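PDB 4LMY: peroxide stress regulator PerR, FUR family from Streptococcus pyogenes, which binds zinc and probably acts as a DNA-binding transcription factor of the FUR family that controls the response to peroxide stress. Local coordinates for residues 13-16 with 17-21; 60-63 with 64-67. All blocks are in the same frame, centred on the assembly; numbering follows the deposited sequence.

Contact 1 (13-16 with 17-21); sequences YENV and LEHLR. With ZN (zinc ion), chain E.
One turn of helix 12-22 supplies two neighbouring ligands of a zinc site, Asn15 and His19, one turn apart on the same helix face. His19 NE2 lies 2.2 Å from the zinc, and the ring's CD2 edge faces back to the helix, with Asn15 O near the ring plane, 3.0 Å from CD2. In Asn15, a chi1 of 175° sets CG beside the carbonyl carbon, and from there ND2 reaches the metal; the amide and imidazole planes are turned 65° apart. As modelled, Asn15 ND2 is 2.2 Å from the zinc. An amide nitrogen is an unusual metal ligand because its lone pair is delocalised, so a flipped amide presenting its oxygen is a plausible alternative. His4, His6, His97 and His99 also bind this metal, tying the N-terminal segment, the helix and the strand region together.

Ordinary helical bonds keep the spacing: His19 N donates to Asn15 O over 3.0 Å at 169°. On another side of the helix, Leu17 places CD1 3.6 Å from Tyr13 CE1, while its CG sits over one face of the ring, displaced toward the rim. Val16 and Leu20 run alongside each other, CG1 to CD1 4.0 Å, branched aliphatics suited to packing against helix 63-75. The polar side is knit by a water that donates to Glu14 O and Glu14 OE1 and accepts from Arg21 NH1. That nitrogen also forms a salt bridge with Glu18 OE2 (3.4 Å); water and carboxylate oxygen both lie at the guanidinium edge, near its plane. Imidazole nitrogen, a borderline base, suits the borderline acid zinc, and the i, i+4 spacing, held by the helical bonds, would present both ligands to the metal together.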
loop_
_atom_site.group_PDB
_atom_site.type_symbol
_atom_site.label_atom_id
_atom_site.label_comp_id
_atom_site.label_asym_id
_atom_site.label_seq_id
_atom_site.Cartn_x
_atom_site.Cartn_y
_atom_site.Cartn_z
ATOM N N TYR B 13 14.785 2.078 2.381
ATOM C CA TYR B 13 16.190 2.173 2.772
ATOM C C TYR B 13 17.111 2.330 1.569
ATOM O O TYR B 13 17.902 3.276 1.500
ATOM C CB TYR B 13 16.590 0.951 3.607
ATOM C CG TYR B 13 18.059 0.880 3.964
ATOM C CD1 TYR B 13 18.940 0.120 3.206
ATOM C CD2 TYR B 13 18.563 1.561 5.065
ATOM C CE1 TYR B 13 20.283 0.046 3.525
ATOM C CE2 TYR B 13 19.907 1.491 5.395
ATOM C CZ TYR B 13 20.760 0.732 4.623
ATOM O OH TYR B 13 22.097 0.659 4.944
ATOM N N GLU B 14 17.000 1.407 0.620
ATOM C CA GLU B 14 17.833 1.445 -0.576
ATOM C C GLU B 14 17.568 2.690 -1.418
ATOM O O GLU B 14 18.457 3.172 -2.122
ATOM C CB GLU B 14 17.652 0.176 -1.416
ATOM C CG GLU B 14 18.138 -1.100 -0.738
ATOM C CD GLU B 14 19.637 -1.105 -0.471
ATOM O OE1 GLU B 14 20.371 -0.316 -1.103
ATOM O OE2 GLU B 14 20.082 -1.911 0.372
ATOM N N ASN B 15 16.345 3.209 -1.353
ATOM C CA ASN B 15 16.026 4.437 -2.072
ATOM C C ASN B 15 16.790 5.632 -1.523
ATOM O O ASN B 15 17.341 6.424 -2.285
ATOM C CB ASN B 15 14.527 4.728 -2.053
ATOM C CG ASN B 15 14.192 6.057 -2.699
ATOM O OD1 ASN B 15 13.914 7.041 -2.015
ATOM N ND2 ASN B 15 14.235 6.095 -4.023
ATOM N N VAL B 16 16.817 5.758 -0.199
ATOM C CA VAL B 16 17.542 6.853 0.441
ATOM C C VAL B 16 19.007 6.836 0.020
ATOM O O VAL B 16 19.561 7.861 -0.381
ATOM C CB VAL B 16 17.450 6.784 1.974
ATOM C CG1 VAL B 16 18.322 7.860 2.604
ATOM C CG2 VAL B 16 16.013 6.943 2.417
ATOM N N LEU B 17 19.621 5.658 0.091
ATOM C CA LEU B 17 21.027 5.504 -0.256
ATOM C C LEU B 17 21.283 5.869 -1.714
ATOM O O LEU B 17 22.271 6.529 -2.029
ATOM C CB LEU B 17 21.506 4.078 0.025
ATOM C CG LEU B 17 21.471 3.625 1.486
ATOM C CD1 LEU B 17 22.271 2.338 1.670
ATOM C CD2 LEU B 17 21.985 4.724 2.405
ATOM N N GLU B 18 20.385 5.446 -2.600
ATOM C CA GLU B 18 20.514 5.766 -4.019
ATOM C C GLU B 18 20.465 7.274 -4.262
ATOM O O GLU B 18 21.292 7.816 -4.993
ATOM C CB GLU B 18 19.436 5.055 -4.842
ATOM C CG GLU B 18 19.461 5.383 -6.331
ATOM C CD GLU B 18 20.720 4.892 -7.032
ATOM O OE1 GLU B 18 21.026 5.405 -8.129
ATOM O OE2 GLU B 18 21.397 3.989 -6.496
ATOM N N HIS B 19 19.501 7.943 -3.638
ATOM C CA HIS B 19 19.374 9.394 -3.744
ATOM C C HIS B 19 20.614 10.100 -3.200
ATOM O O HIS B 19 21.107 11.056 -3.801
ATOM C CB HIS B 19 18.133 9.888 -3.000
ATOM C CG HIS B 19 16.855 9.709 -3.762
ATOM N ND1 HIS B 19 16.216 10.753 -4.396
ATOM C CD2 HIS B 19 16.094 8.612 -3.985
ATOM C CE1 HIS B 19 15.119 10.306 -4.981
ATOM N NE2 HIS B 19 15.020 9.011 -4.745
ATOM N N LEU B 20 21.112 9.628 -2.061
ATOM C CA LEU B 20 22.296 10.225 -1.444
ATOM C C LEU B 20 23.553 10.017 -2.290
ATOM O O LEU B 20 24.374 10.925 -2.416
ATOM C CB LEU B 20 22.510 9.686 -0.026
ATOM C CG LEU B 20 21.464 10.078 1.020
ATOM C CD1 LEU B 20 21.902 9.637 2.409
ATOM C CD2 LEU B 20 21.181 11.570 0.984
ATOM N N ARG B 21 23.700 8.823 -2.863
ATOM C CA ARG B 21 24.815 8.538 -3.763
ATOM C C ARG B 21 24.769 9.460 -4.973
ATOM O O ARG B 21 25.796 9.986 -5.403
ATOM C CB ARG B 21 24.784 7.086 -4.242
ATOM C CG ARG B 21 25.203 6.056 -3.213
ATOM C CD ARG B 21 25.367 4.689 -3.864
ATOM N NE ARG B 21 25.181 3.602 -2.909
ATOM C CZ ARG B 21 24.084 2.856 -2.831
ATOM N NH1 ARG B 21 23.068 3.068 -3.660
ATOM N NH2 ARG B 21 24.006 1.891 -1.925
HETATM ZN ZN ZN E . 13.564 7.599 -5.489
HETATM O O HOH W 1 20.536 1.691 -3.081
#

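Contact 2 (60-63 with 64-67); sequences NMSL and ATVY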
loop_
_atom_site.group_PDB
_atom_site.type_symbol
_atom_site.label_atom_id
_atom_site.label_comp_id
_atom_site.label_asym_id
_atom_site.label_seq_id
_atom_site.Cartn_x
_atom_site.Cartn_y
_atom_site.Cartn_z
ATOM N N ASN B 60 30.800 6.411 19.817
ATOM C CA ASN B 60 31.394 7.639 19.307
ATOM C C ASN B 60 30.361 8.593 18.711
ATOM O O ASN B 60 30.715 9.604 18.104
ATOM C CB ASN B 60 32.480 7.313 18.277
ATOM C CG ASN B 60 31.992 6.372 17.189
ATOM O OD1 ASN B 60 30.840 6.440 16.762
ATOM N ND2 ASN B 60 32.871 5.483 16.740
ATOM N N MET B 61 29.085 8.261 18.876
ATOM C CA MET B 61 28.008 9.116 18.391
ATOM C C MET B 61 27.709 10.215 19.402
ATOM O O MET B 61 27.649 9.964 20.605
ATOM C CB MET B 61 26.738 8.302 18.114
ATOM C CG MET B 61 25.541 9.145 17.685
ATOM S SD MET B 61 24.016 8.202 17.496
ATOM C CE MET B 61 24.279 7.445 15.895
ATOM N N SER B 62 27.535 11.434 18.904
ATOM C CA SER B 62 27.148 12.559 19.741
ATOM C C SER B 62 25.808 13.108 19.266
ATOM O O SER B 62 25.305 12.714 18.215
ATOM C CB SER B 62 28.212 13.656 19.684
ATOM O OG SER B 62 28.271 14.235 18.391
ATOM N N LEU B 63 25.227 14.017 20.041
ATOM C CA LEU B 63 23.984 14.662 19.641
ATOM C C LEU B 63 24.208 15.448 18.348
ATOM O O LEU B 63 23.334 15.515 17.482
ATOM C CB LEU B 63 23.488 15.590 20.749
ATOM C CG LEU B 63 22.147 16.270 20.494
ATOM C CD1 LEU B 63 21.056 15.204 20.378
ATOM C CD2 LEU B 63 21.828 17.275 21.588
ATOM N N ALA B 64 25.393 16.037 18.225
ATOM C CA ALA B 64 25.754 16.785 17.027
ATOM C C ALA B 64 25.711 15.891 15.789
ATOM O O ALA B 64 25.278 16.319 14.721
ATOM C CB ALA B 64 27.132 17.407 17.191
ATOM N N THR B 65 26.150 14.646 15.949
ATOM C CA THR B 65 26.122 13.676 14.861
ATOM C C THR B 65 24.689 13.433 14.397
ATOM O O THR B 65 24.408 13.401 13.201
ATOM C CB THR B 65 26.749 12.340 15.289
ATOM O OG1 THR B 65 28.108 12.557 15.685
ATOM C CG2 THR B 65 26.712 11.341 14.145
ATOM N N VAL B 66 23.786 13.273 15.359
ATOM C CA VAL B 66 22.375 13.068 15.058
ATOM C C VAL B 66 21.776 14.271 14.327
ATOM O O VAL B 66 21.090 14.109 13.317
ATOM C CB VAL B 66 21.568 12.746 16.331
ATOM C CG1 VAL B 66 20.090 12.621 16.008
ATOM C CG2 VAL B 66 22.090 11.465 16.977
ATOM N N TYR B 67 22.048 15.473 14.830
ATOM C CA TYR B 67 21.597 16.702 14.177
ATOM C C TYR B 67 22.103 16.780 12.737
ATOM O O TYR B 67 21.352 17.126 11.823
ATOM C CB TYR B 67 22.089 17.928 14.952
ATOM C CG TYR B 67 21.226 18.340 16.125
ATOM C CD1 TYR B 67 19.840 18.377 16.020
ATOM C CD2 TYR B 67 21.800 18.707 17.335
ATOM C CE1 TYR B 67 19.051 18.764 17.092
ATOM C CE2 TYR B 67 21.021 19.094 18.410
ATOM C CZ TYR B 67 19.647 19.119 18.284
ATOM O OH TYR B 67 18.872 19.504 19.352
#
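Leu63 opens the helix that Thr65 and Val66 continue, and its side chain reaches forward to Tyr67, one turn on. With CG anti to the backbone N (chi1 -177°), the leucine brings CG to 3.7 Å from Tyr67 CE2, and CD2 touches the same ring carbon. The two side chains pass at a slant, aliphatic against aromatic, while Tyr67 N donates to Leu63 O in a nearly straight 2.9 Å bond.

Thr65 meets the residue at the N-cap position, Ser62. Its OG1 and Ser62 OG share a 3.2 Å hydrogen bond in which either hydroxyl could be the donor. The serine hydroxyl lies between its backbone N and carbonyl carbon (chi1 67°). Serine suits an N-cap because so short a hydroxyl side chain can turn back over the first turn. Ser62 O accepts from Val66 N at 3.3 Å and, in a weak bond bent to 120°, from Thr65 N.

Val66 is buried and turns its CG2 methyl to Met61 SD, 3.8 Å away. The flexible, unbranched thioether lets Met61 lie against both this methyl and Leu54 of helix 47-54, and the valine's other contacts include Ile50 and Tyr51 of that helix. Met61 and Thr65 also touch Thr30 of helix 29-40. This is the N-cap and first turn of helix 63-75, probably the DNA-recognition helix of a winged-helix domain, as in FUR-family relatives. Met61 and Val66 seat it on its neighbours, Leu63 and Tyr67 form a separate, more exposed apolar pair, and the bonds to Ser62 are consistent with a helix that starts here.

Overall arrangement
Contact 1 comes first along the chain, in helix 12-22, and contact 2 follows at the start of helix 63-75. Their centres are 21 Å apart and their nearest atoms about 12 Å, so they do not touch. The helices nonetheless meet: Val16 and Leu20 of contact 1 pack on Leu73 and Val72, far along the helix that contact 2 begins, and residues of both contacts rest on helix 29-40. Contact 1 supplies two ligands of a zinc ion; contact 2 sits farther from the chain centre. In FUR-family winged-helix domains the helix corresponding to 63-75 is the likely DNA-recognition helix, so a helix that supplies zinc ligands packs on the later part of the probable recognition helix.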